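Local coordinates for oxidoreductase protein (Agrobacterium radiobacter, PDB 5UI9) that probably catalyses NAD-dependent oxidation or reduction of a small hydroxylated substrate, and binds NAD+ together with 2,3-dihydroxy-2-methylpropanoic acid, at residues A[125-128]-A[129-132]; A[177-180]-A[181-184]; A[286-289]-A[290-293]; A[299-302]-A[303-307]. All blocks are in the same frame, centred on the assembly; numbering follows the deposited sequence.

Contact 1 of 4, residues A[125-128]-A[129-132]; sequences ENFR and WQTP. With NAD (nicotinamide-adenine-dinucleotide), chain C.
Phe127 and Gln130 meet across the turn that leaves the edge strand 121-124 of the Rossmann fold and leads into helix 131-141. Their side chains run alongside one another, and the outer end of the Gln130 amide reaches over the centre of one face of the Phe127 ring, its plane inclined by 46°. Gln130 N closes the turn on Phe127 O at 3.0 Å, and a weak bond of 3.1 Å from Trp129 N to Asn126 O adds to it.

On the cofactor side, Asn126 holds its CG between the backbone N and the carbonyl carbon (chi1 59°), which presents the whole amide to the nicotinamide carboxamide. Asn126 OD1 accepts a straight bond from NAD N7N at 3.1 Å, while Asn126 ND2 gives a weak one to NAD O7N at 2.8 Å. Gripping both ends of the carboxamide should limit its rotation about the bond to the nicotinamide ring. Phe127 turns an edge to the same group, with CE1 3.9 Å from NAD N7N.

In the second shell, Asn126 ND2 is also hydrogen-bonded to His124 NE2, His182 stacks on the Phe127 ring, and Arg128 makes a salt bridge to Asp185. Trp129 meets the start of the turn with its ring edge: its CD1 lies 3.7 Å from Glu125 O, close to the plane of the indole.

Contact 2 of 4, residues A[177-180]-A[181-184]; sequences EDLG and IHTL. With 8A1 ((2S)-2,3-dihydroxy-2-methylpropanoic acid), chain D.
Leu179 and Gly180 tie the two halves of this helical segment together, Leu179 O taking Thr183 N at 3.3 Å and Gly180 O taking Leu184 N at 2.7 Å, in a helix that widens into a pi-type turn at 177-180. In that turn Glu177 O finds no polar partner, and the CG2 branch of Ile181 packs against it at 3.3 Å.

One turn apart, Asp178 and His182 hold the bound dihydroxy acid. Asp178 has CG anti to the backbone N (chi1 175°), which carries the carboxylate off the helix to the diol: OD1 accepts from 8A1 O2 at 2.7 Å, and OD2 from 8A1 O1 at 2.6 Å. The His182 ring meets the ligand carboxylate edge-on, NE2 donating to 8A1 O at 2.6 Å and 167°. Leu179 crosses His182 at about a right angle, its CD2 4.2 Å from His182 CD2.

Lys98 makes a salt bridge to Asp178 OD1, and Glu125 bonds His182 ND1, so both imidazole nitrogens are engaged and the ring is fixed in rotation. One helix of the GFO/IDH/MocA domain thus offers two acceptors to the hydroxyls and one donor to the carboxylate, a pattern consistent with selection of hydroxy acids.

Contact 3 of 4, residues A[286-289]-A[290-293]; sequences RPWH and NIQE. With 8A1 ((2S)-2,3-dihydroxy-2-methylpropanoic acid), chain D.
Trp288 and Ile291 form an apolar wall of the ligand pocket where a loop enters helix 289-308. The indole points a rim at the ligand: Trp288 CH2 stands 3.7 Å from the methyl carbon C3 of 8A1, near the ring plane. Ile291 CD1 approaches the indole obliquely, 3.8 Å from Trp288 CE3, and Phe241 meets the same indole edge-to-face. The imidazole of His289 has a water over one face, 3.1 Å above its plane and nearer its rim than its centre.

That water is a bridge at the helix entrance. It donates to Pro287 O at 2.6 Å and accepts from Asn290 N at 2.8 Å, so the amide of a residue in the first turn is satisfied through the preceding loop, whose Pro287 follows a cis peptide bond. The helical pattern proper opens with Gln292 N on Trp288 O at 2.9 Å.

Trp288 and Ile291 run side by side, and Ile291, with chi2 extended (172°), carries CD1 alongside the six-membered ring, where it is also 3.8 Å from 8A1 OXT. Ile291 touches NAD as well. Gln292 packs its amide against the indole stem, OE1 3.6 Å from Trp288 CB, with OE1 bonded to Ser285 N and NE2 to Asn19.

Neither Trp288 nor Ile291 hydrogen-bonds the ligand; Asp178, His182, Lys98, Gln165 and Tyr232 do that. The chemistry here is one of shape: hydrocarbon meets the methyl group and one carboxylate oxygen, probably helping to orient the ligand beside the nicotinamide.

Contact 4 of 4, residues A[299-302]-A[303-307]; sequences QQHW and TDRLS
His301 with CG anti to its backbone N (chi1 172°) and Arg305 with its chain folded over at chi2 (-68°) are brought together one turn apart on helix 289-308. Arg305 CG makes a CH-pi contact over one face of the imidazole, 4.1 Å from the ring centroid. Further along the same arm His301 CE1 sits over the guanidinium, 3.7 Å from Arg305 CZ, the two planes steeply inclined.

Gln300 is bent as well, its chi2 of 65° curling the amide back along the helix so that NE2 donates to Asp304 OD1 at 3.2 Å from above the carboxylate plane. The same NE2 also bonds Lys28 O. Thr303 grips Gln299 O twice, with OG1 at 2.8 Å and N at 3.1 Å, from opposite faces of the carbonyl; Ser307 OG and N repeat this on Thr303 O. Trp302 and Leu306 extend in the same direction, Leu306 CD2 lying 3.6 Å from Trp302 NE1 and Leu306 CB over a face of the indole.

The helix packs against helix 17-26 and the strands of the parallel sheet. Gln299, Trp302 and Thr303 touch Trp24 of helix 17-26. Trp302 meets Phe70 of strand 70-73 edge-to-face and rests on Met122 of strand 121-124, while His301 bonds Ser313 N and lies against Trp129, in the loop beyond that strand.

The four contacts follow one another along the chain, and contacts 1, 2 and 3 touch the bound ligands. Contact 1, leaving the edge strand of the parallel sheet, is the hub: it touches contact 2 through Glu125 and His182, contact 3 through Thr131 and Glu293, and contact 4 through Trp129 and His301, with centres about 12, 11 and 15 Å away. Contacts 2 and 3 lie about 17 Å apart between centres and do not touch, yet both reach the dihydroxy acid. Contacts 3 and 4 share helix 289-308, with centres about 21 Å apart, so one helix runs from the dihydroxy-acid pocket to packing against the Rossmann domain. Cofactor and acid sites are thus built from segments distant in sequence.

Contact 1 of 4, residues A[125-128]-A[129-132]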
# COMPACT_ATOMS: atom_id res chain seq x y z
N GLU A 125 23.86 -0.23 7.30
CA GLU A 125 22.45 -0.16 6.95
C GLU A 125 21.69 0.21 8.22
O GLU A 125 21.33 -0.67 9.02
CB GLU A 125 22.02 -1.51 6.36
CG GLU A 125 20.55 -1.63 5.99
CD GLU A 125 20.03 -0.40 5.26
OE1 GLU A 125 20.46 -0.15 4.11
OE2 GLU A 125 19.20 0.31 5.86
N ASN A 126 21.45 1.51 8.41
CA ASN A 126 21.08 2.06 9.73
C ASN A 126 19.58 2.27 9.99
O ASN A 126 19.19 2.57 11.11
CB ASN A 126 21.92 3.33 10.08
CG ASN A 126 21.77 4.46 9.07
OD1 ASN A 126 20.73 4.63 8.43
ND2 ASN A 126 22.82 5.27 8.93
N PHE A 127 18.74 2.08 8.97
CA PHE A 127 17.29 2.33 9.11
C PHE A 127 16.63 1.36 10.09
O PHE A 127 15.88 1.79 10.96
CB PHE A 127 16.57 2.33 7.76
CG PHE A 127 16.47 3.69 7.13
CD1 PHE A 127 17.61 4.45 6.93
CD2 PHE A 127 15.24 4.20 6.73
CE1 PHE A 127 17.53 5.71 6.35
CE2 PHE A 127 15.15 5.46 6.14
CZ PHE A 127 16.29 6.21 5.96
N ARG A 128 16.97 0.07 10.00
CA ARG A 128 16.49 -0.92 10.98
C ARG A 128 16.95 -0.63 12.43
O ARG A 128 16.34 -1.13 13.38
CB ARG A 128 16.88 -2.34 10.58
CG ARG A 128 18.37 -2.66 10.70
CD ARG A 128 18.61 -4.16 10.78
NE ARG A 128 18.38 -4.82 9.50
CZ ARG A 128 18.57 -6.12 9.27
NH1 ARG A 128 19.01 -6.93 10.23
NH2 ARG A 128 18.33 -6.61 8.06
N TRP A 129 18.02 0.15 12.58
CA TRP A 129 18.52 0.57 13.89
C TRP A 129 17.87 1.85 14.46
O TRP A 129 18.22 2.27 15.56
CB TRP A 129 20.05 0.72 13.85
CG TRP A 129 20.74 -0.60 13.81
CD1 TRP A 129 21.24 -1.23 12.71
CD2 TRP A 129 20.96 -1.47 14.92
NE1 TRP A 129 21.78 -2.44 13.07
CE2 TRP A 129 21.62 -2.62 14.42
CE3 TRP A 129 20.66 -1.40 16.29
CZ2 TRP A 129 21.99 -3.69 15.25
CZ3 TRP A 129 21.03 -2.46 17.11
CH2 TRP A 129 21.69 -3.59 16.59
N GLN A 130 16.92 2.44 13.73
CA GLN A 130 16.13 3.56 14.25
C GLN A 130 15.22 3.07 15.38
O GLN A 130 14.65 1.98 15.30
CB GLN A 130 15.25 4.17 13.14
CG GLN A 130 16.00 4.88 12.02
CD GLN A 130 15.12 5.22 10.81
OE1 GLN A 130 15.62 5.65 9.76
NE2 GLN A 130 13.81 5.03 10.95
N THR A 131 15.09 3.88 16.43
CA THR A 131 14.25 3.53 17.58
C THR A 131 12.82 3.07 17.22
O THR A 131 12.38 2.03 17.71
CB THR A 131 14.22 4.70 18.59
OG1 THR A 131 15.56 4.98 19.01
CG2 THR A 131 13.36 4.37 19.83
N PRO A 132 12.09 3.81 16.37
CA PRO A 132 10.73 3.35 16.03
C PRO A 132 10.68 1.99 15.31
O PRO A 132 9.74 1.23 15.53
CB PRO A 132 10.19 4.46 15.12
CG PRO A 132 11.39 5.22 14.66
CD PRO A 132 12.36 5.14 15.80
PA NAD C . 29.79 12.46 -0.75
O1A NAD C . 30.09 12.54 -2.24
O2A NAD C . 29.33 13.68 -0.00
O5B NAD C . 31.08 11.87 -0.01
C5B NAD C . 31.93 10.89 -0.60
C4B NAD C . 33.36 11.27 -0.26
O4B NAD C . 34.21 10.18 -0.55
C3B NAD C . 33.85 12.46 -1.07
O3B NAD C . 34.42 13.44 -0.19
C2B NAD C . 34.88 11.88 -2.03
O2B NAD C . 35.96 12.78 -2.27
C1B NAD C . 35.34 10.63 -1.30
N9A NAD C . 35.81 9.48 -2.11
C8A NAD C . 35.19 8.90 -3.16
N7A NAD C . 35.92 7.85 -3.61
C5A NAD C . 37.02 7.74 -2.84
C6A NAD C . 38.22 6.86 -2.76
N6A NAD C . 38.40 5.84 -3.63
N1A NAD C . 39.12 7.11 -1.79
C2A NAD C . 38.98 8.12 -0.90
N3A NAD C . 37.92 8.96 -0.92
C4A NAD C . 36.93 8.82 -1.85
O3 NAD C . 28.73 11.27 -0.53
PN NAD C . 27.73 11.18 0.74
O1N NAD C . 26.49 12.00 0.48
O2N NAD C . 28.52 11.41 2.01
O5D NAD C . 27.32 9.64 0.61
C5D NAD C . 28.30 8.63 0.74
C4D NAD C . 27.60 7.30 0.92
O4D NAD C . 26.80 7.36 2.11
C3D NAD C . 26.67 6.98 -0.24
O3D NAD C . 26.88 5.63 -0.68
C2D NAD C . 25.27 7.17 0.32
O2D NAD C . 24.32 6.25 -0.21
C1D NAD C . 25.47 6.94 1.82
N1N NAD C . 24.51 7.61 2.71
C2N NAD C . 23.98 6.87 3.71
C3N NAD C . 23.07 7.39 4.61
C7N NAD C . 22.54 6.49 5.69
O7N NAD C . 23.27 5.62 6.16
N7N NAD C . 21.28 6.63 6.12
C4N NAD C . 22.69 8.73 4.48
C5N NAD C . 23.24 9.49 3.45
C6N NAD C . 24.16 8.91 2.58

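Contact 2 of 4, residues A[177-180]-A[181-184]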
# COMPACT_ATOMS: atom_id res chain seq x y z
N GLU A 177 17.68 2.16 -5.26
CA GLU A 177 19.08 2.06 -4.87
C GLU A 177 19.43 2.93 -3.65
O GLU A 177 20.17 2.50 -2.78
CB GLU A 177 19.98 2.45 -6.04
CG GLU A 177 21.48 2.33 -5.78
CD GLU A 177 22.35 2.79 -6.93
OE1 GLU A 177 23.59 2.80 -6.75
OE2 GLU A 177 21.82 3.16 -8.01
N ASP A 178 18.91 4.15 -3.60
CA ASP A 178 19.26 5.09 -2.54
C ASP A 178 18.47 4.87 -1.25
O ASP A 178 19.04 4.89 -0.16
CB ASP A 178 19.05 6.53 -3.01
CG ASP A 178 19.28 7.53 -1.89
OD1 ASP A 178 20.35 7.46 -1.25
OD2 ASP A 178 18.39 8.38 -1.65
N LEU A 179 17.16 4.70 -1.39
CA LEU A 179 16.23 4.78 -0.27
C LEU A 179 15.44 3.49 -0.08
O LEU A 179 15.33 2.99 1.05
CB LEU A 179 15.32 5.99 -0.48
CG LEU A 179 14.19 6.31 0.51
CD1 LEU A 179 12.95 5.48 0.25
CD2 LEU A 179 14.65 6.20 1.96
N GLY A 180 14.89 2.96 -1.18
CA GLY A 180 14.19 1.67 -1.18
C GLY A 180 15.01 0.55 -0.57
O GLY A 180 14.47 -0.35 0.08
N ILE A 181 16.33 0.61 -0.78
CA ILE A 181 17.27 -0.30 -0.15
C ILE A 181 17.06 -0.37 1.38
O ILE A 181 17.10 -1.45 1.95
CB ILE A 181 18.72 0.08 -0.54
CG1 ILE A 181 19.69 -1.07 -0.26
CG2 ILE A 181 19.18 1.36 0.14
CD1 ILE A 181 20.96 -0.95 -1.08
N HIS A 182 16.80 0.78 2.02
CA HIS A 182 16.47 0.83 3.43
C HIS A 182 15.10 0.21 3.72
O HIS A 182 14.96 -0.59 4.64
CB HIS A 182 16.41 2.27 3.97
CG HIS A 182 17.71 3.01 3.92
ND1 HIS A 182 18.84 2.58 4.57
CD2 HIS A 182 18.03 4.19 3.34
CE1 HIS A 182 19.81 3.46 4.38
NE2 HIS A 182 19.35 4.44 3.63
N THR A 183 14.09 0.64 2.96
CA THR A 183 12.71 0.22 3.21
C THR A 183 12.53 -1.29 3.01
O THR A 183 11.80 -1.94 3.75
CB THR A 183 11.72 0.98 2.30
OG1 THR A 183 12.17 2.32 2.09
CG2 THR A 183 10.34 1.01 2.94
N LEU A 184 13.19 -1.81 1.98
CA LEU A 184 13.24 -3.25 1.72
C LEU A 184 13.97 -4.02 2.82
O LEU A 184 13.58 -5.14 3.17
CB LEU A 184 13.93 -3.53 0.37
CG LEU A 184 13.13 -3.09 -0.87
CD1 LEU A 184 14.03 -3.03 -2.09
CD2 LEU A 184 11.94 -4.00 -1.10
OXT 8A1 D . 19.50 8.05 4.42
C 8A1 D . 19.82 7.78 3.24
O 8A1 D . 20.44 6.74 2.93
CA 8A1 D . 19.43 8.74 2.14
CB 8A1 D . 18.11 8.23 1.57
O1 8A1 D . 17.54 9.17 0.65
O2 8A1 D . 20.45 8.75 1.12
C3 8A1 D . 19.32 10.16 2.69

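Contact 3 of 4, residues A[286-289]-A[290-293]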
# COMPACT_ATOMS: atom_id res chain seq x y z
N ARG A 286 17.81 18.62 13.34
CA ARG A 286 16.52 18.38 12.68
C ARG A 286 16.69 18.71 11.19
O ARG A 286 17.33 19.71 10.88
CB ARG A 286 15.42 19.23 13.31
CG ARG A 286 15.14 18.92 14.78
CD ARG A 286 14.02 19.78 15.34
NE ARG A 286 13.70 19.43 16.72
CZ ARG A 286 13.01 18.35 17.11
NH1 ARG A 286 12.56 17.46 16.23
NH2 ARG A 286 12.78 18.15 18.40
N PRO A 287 16.17 17.90 10.26
CA PRO A 287 15.36 16.71 10.51
C PRO A 287 16.13 15.37 10.42
O PRO A 287 15.51 14.33 10.26
CB PRO A 287 14.34 16.79 9.38
CG PRO A 287 15.16 17.29 8.23
CD PRO A 287 16.20 18.22 8.82
N TRP A 288 17.46 15.40 10.51
CA TRP A 288 18.28 14.17 10.39
C TRP A 288 18.43 13.35 11.67
O TRP A 288 19.06 12.29 11.66
CB TRP A 288 19.67 14.52 9.86
CG TRP A 288 19.66 14.99 8.47
CD1 TRP A 288 19.48 16.27 8.03
CD2 TRP A 288 19.82 14.18 7.30
NE1 TRP A 288 19.54 16.30 6.66
CE2 TRP A 288 19.74 15.04 6.19
CE3 TRP A 288 20.04 12.81 7.10
CZ2 TRP A 288 19.87 14.57 4.87
CZ3 TRP A 288 20.17 12.34 5.79
CH2 TRP A 288 20.08 13.22 4.70
N HIS A 289 17.89 13.87 12.78
CA HIS A 289 18.15 13.32 14.11
C HIS A 289 17.83 11.84 14.31
O HIS A 289 18.58 11.14 14.98
CB HIS A 289 17.55 14.22 15.21
CG HIS A 289 16.06 14.37 15.16
ND1 HIS A 289 15.24 13.83 16.12
CD2 HIS A 289 15.25 15.03 14.30
CE1 HIS A 289 13.98 14.13 15.85
NE2 HIS A 289 13.96 14.85 14.74
N ASN A 290 16.76 11.35 13.68
CA ASN A 290 16.41 9.93 13.76
C ASN A 290 17.51 9.06 13.13
O ASN A 290 17.92 8.07 13.73
CB ASN A 290 15.06 9.67 13.07
CG ASN A 290 14.57 8.24 13.23
OD1 ASN A 290 15.02 7.49 14.10
ND2 ASN A 290 13.62 7.85 12.39
N ILE A 291 17.97 9.44 11.94
CA ILE A 291 19.06 8.74 11.24
C ILE A 291 20.35 8.85 12.04
O ILE A 291 21.08 7.87 12.22
CB ILE A 291 19.25 9.27 9.79
CG1 ILE A 291 18.02 8.92 8.93
CG2 ILE A 291 20.53 8.72 9.16
CD1 ILE A 291 18.02 9.57 7.56
N GLN A 292 20.62 10.06 12.54
CA GLN A 292 21.83 10.32 13.31
C GLN A 292 21.95 9.47 14.57
O GLN A 292 23.04 8.96 14.86
CB GLN A 292 21.93 11.81 13.61
CG GLN A 292 22.29 12.62 12.38
CD GLN A 292 22.12 14.12 12.56
OE1 GLN A 292 21.13 14.58 13.13
NE2 GLN A 292 23.07 14.89 12.05
N GLU A 293 20.85 9.29 15.30
CA GLU A 293 20.83 8.36 16.44
C GLU A 293 21.17 6.94 15.99
O GLU A 293 21.94 6.25 16.67
CB GLU A 293 19.47 8.33 17.14
CG GLU A 293 19.47 7.47 18.41
CD GLU A 293 18.13 7.39 19.11
OE1 GLU A 293 17.08 7.64 18.48
OE2 GLU A 293 18.10 7.06 20.32
OXT 8A1 D . 19.50 8.05 4.42
C 8A1 D . 19.82 7.78 3.24
O 8A1 D . 20.44 6.74 2.93
CA 8A1 D . 19.43 8.74 2.14
CB 8A1 D . 18.11 8.23 1.57
O1 8A1 D . 17.54 9.17 0.65
O2 8A1 D . 20.45 8.75 1.12
C3 8A1 D . 19.32 10.16 2.69
O HOH W 1 14.79 12.70 12.15

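Contact 4 of 4, residues A[299-302]-A[303-307]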
# COMPACT_ATOMS: atom_id res chain seq x y z
N GLN A 299 27.05 1.77 14.95
CA GLN A 299 28.50 1.83 15.20
C GLN A 299 28.89 1.28 16.58
O GLN A 299 29.95 0.66 16.72
CB GLN A 299 29.04 3.24 14.94
CG GLN A 299 29.02 3.57 13.44
CD GLN A 299 29.55 4.95 13.07
OE1 GLN A 299 29.52 5.31 11.90
NE2 GLN A 299 30.06 5.71 14.05
N GLN A 300 28.04 1.47 17.59
CA GLN A 300 28.21 0.78 18.87
C GLN A 300 28.00 -0.73 18.71
O GLN A 300 28.73 -1.52 19.32
CB GLN A 300 27.24 1.30 19.95
CG GLN A 300 27.58 0.83 21.37
CD GLN A 300 28.90 1.37 21.86
OE1 GLN A 300 29.04 2.56 22.07
NE2 GLN A 300 29.89 0.49 22.02
N HIS A 301 27.00 -1.11 17.92
CA HIS A 301 26.73 -2.52 17.62
C HIS A 301 27.96 -3.17 16.98
O HIS A 301 28.42 -4.21 17.45
CB HIS A 301 25.49 -2.65 16.74
CG HIS A 301 25.23 -4.03 16.23
ND1 HIS A 301 24.64 -5.01 17.00
CD2 HIS A 301 25.46 -4.59 15.02
CE1 HIS A 301 24.52 -6.12 16.28
NE2 HIS A 301 25.01 -5.89 15.08
N TRP A 302 28.50 -2.54 15.93
CA TRP A 302 29.74 -2.99 15.29
C TRP A 302 30.86 -3.22 16.32
O TRP A 302 31.49 -4.28 16.33
CB TRP A 302 30.22 -1.99 14.24
CG TRP A 302 31.66 -2.19 13.80
CD1 TRP A 302 32.77 -1.55 14.29
CD2 TRP A 302 32.13 -3.11 12.81
NE1 TRP A 302 33.91 -2.02 13.66
CE2 TRP A 302 33.54 -2.98 12.75
CE3 TRP A 302 31.50 -4.04 11.97
CZ2 TRP A 302 34.33 -3.73 11.86
CZ3 TRP A 302 32.29 -4.79 11.10
CH2 TRP A 302 33.69 -4.63 11.05
N THR A 303 31.09 -2.20 17.14
CA THR A 303 32.15 -2.20 18.15
C THR A 303 31.98 -3.32 19.18
O THR A 303 32.96 -4.00 19.52
CB THR A 303 32.21 -0.83 18.86
OG1 THR A 303 32.42 0.19 17.87
CG2 THR A 303 33.34 -0.79 19.90
N ASP A 304 30.76 -3.51 19.67
CA ASP A 304 30.44 -4.60 20.60
C ASP A 304 30.72 -5.95 19.97
O ASP A 304 31.36 -6.81 20.59
CB ASP A 304 28.97 -4.55 21.05
CG ASP A 304 28.63 -3.33 21.91
OD1 ASP A 304 29.55 -2.65 22.41
OD2 ASP A 304 27.42 -3.05 22.08
N ARG A 305 30.24 -6.13 18.73
CA ARG A 305 30.40 -7.41 18.01
C ARG A 305 31.84 -7.74 17.62
O ARG A 305 32.25 -8.91 17.67
CB ARG A 305 29.49 -7.44 16.77
CG ARG A 305 28.01 -7.56 17.10
CD ARG A 305 27.66 -8.92 17.70
NE ARG A 305 26.22 -9.06 17.92
CZ ARG A 305 25.53 -8.52 18.93
NH1 ARG A 305 26.13 -7.79 19.87
NH2 ARG A 305 24.22 -8.73 18.99
N LEU A 306 32.61 -6.72 17.23
CA LEU A 306 34.01 -6.89 16.92
C LEU A 306 34.81 -7.28 18.18
O LEU A 306 35.67 -8.15 18.11
CB LEU A 306 34.57 -5.61 16.28
CG LEU A 306 35.97 -5.67 15.67
CD1 LEU A 306 36.06 -6.79 14.63
CD2 LEU A 306 36.36 -4.33 15.05
N SER A 307 34.49 -6.63 19.30
CA SER A 307 35.13 -6.90 20.61
C SER A 307 34.89 -8.31 21.15
O SER A 307 35.77 -8.87 21.81
CB SER A 307 34.63 -5.91 21.67
OG SER A 307 35.05 -4.59 21.37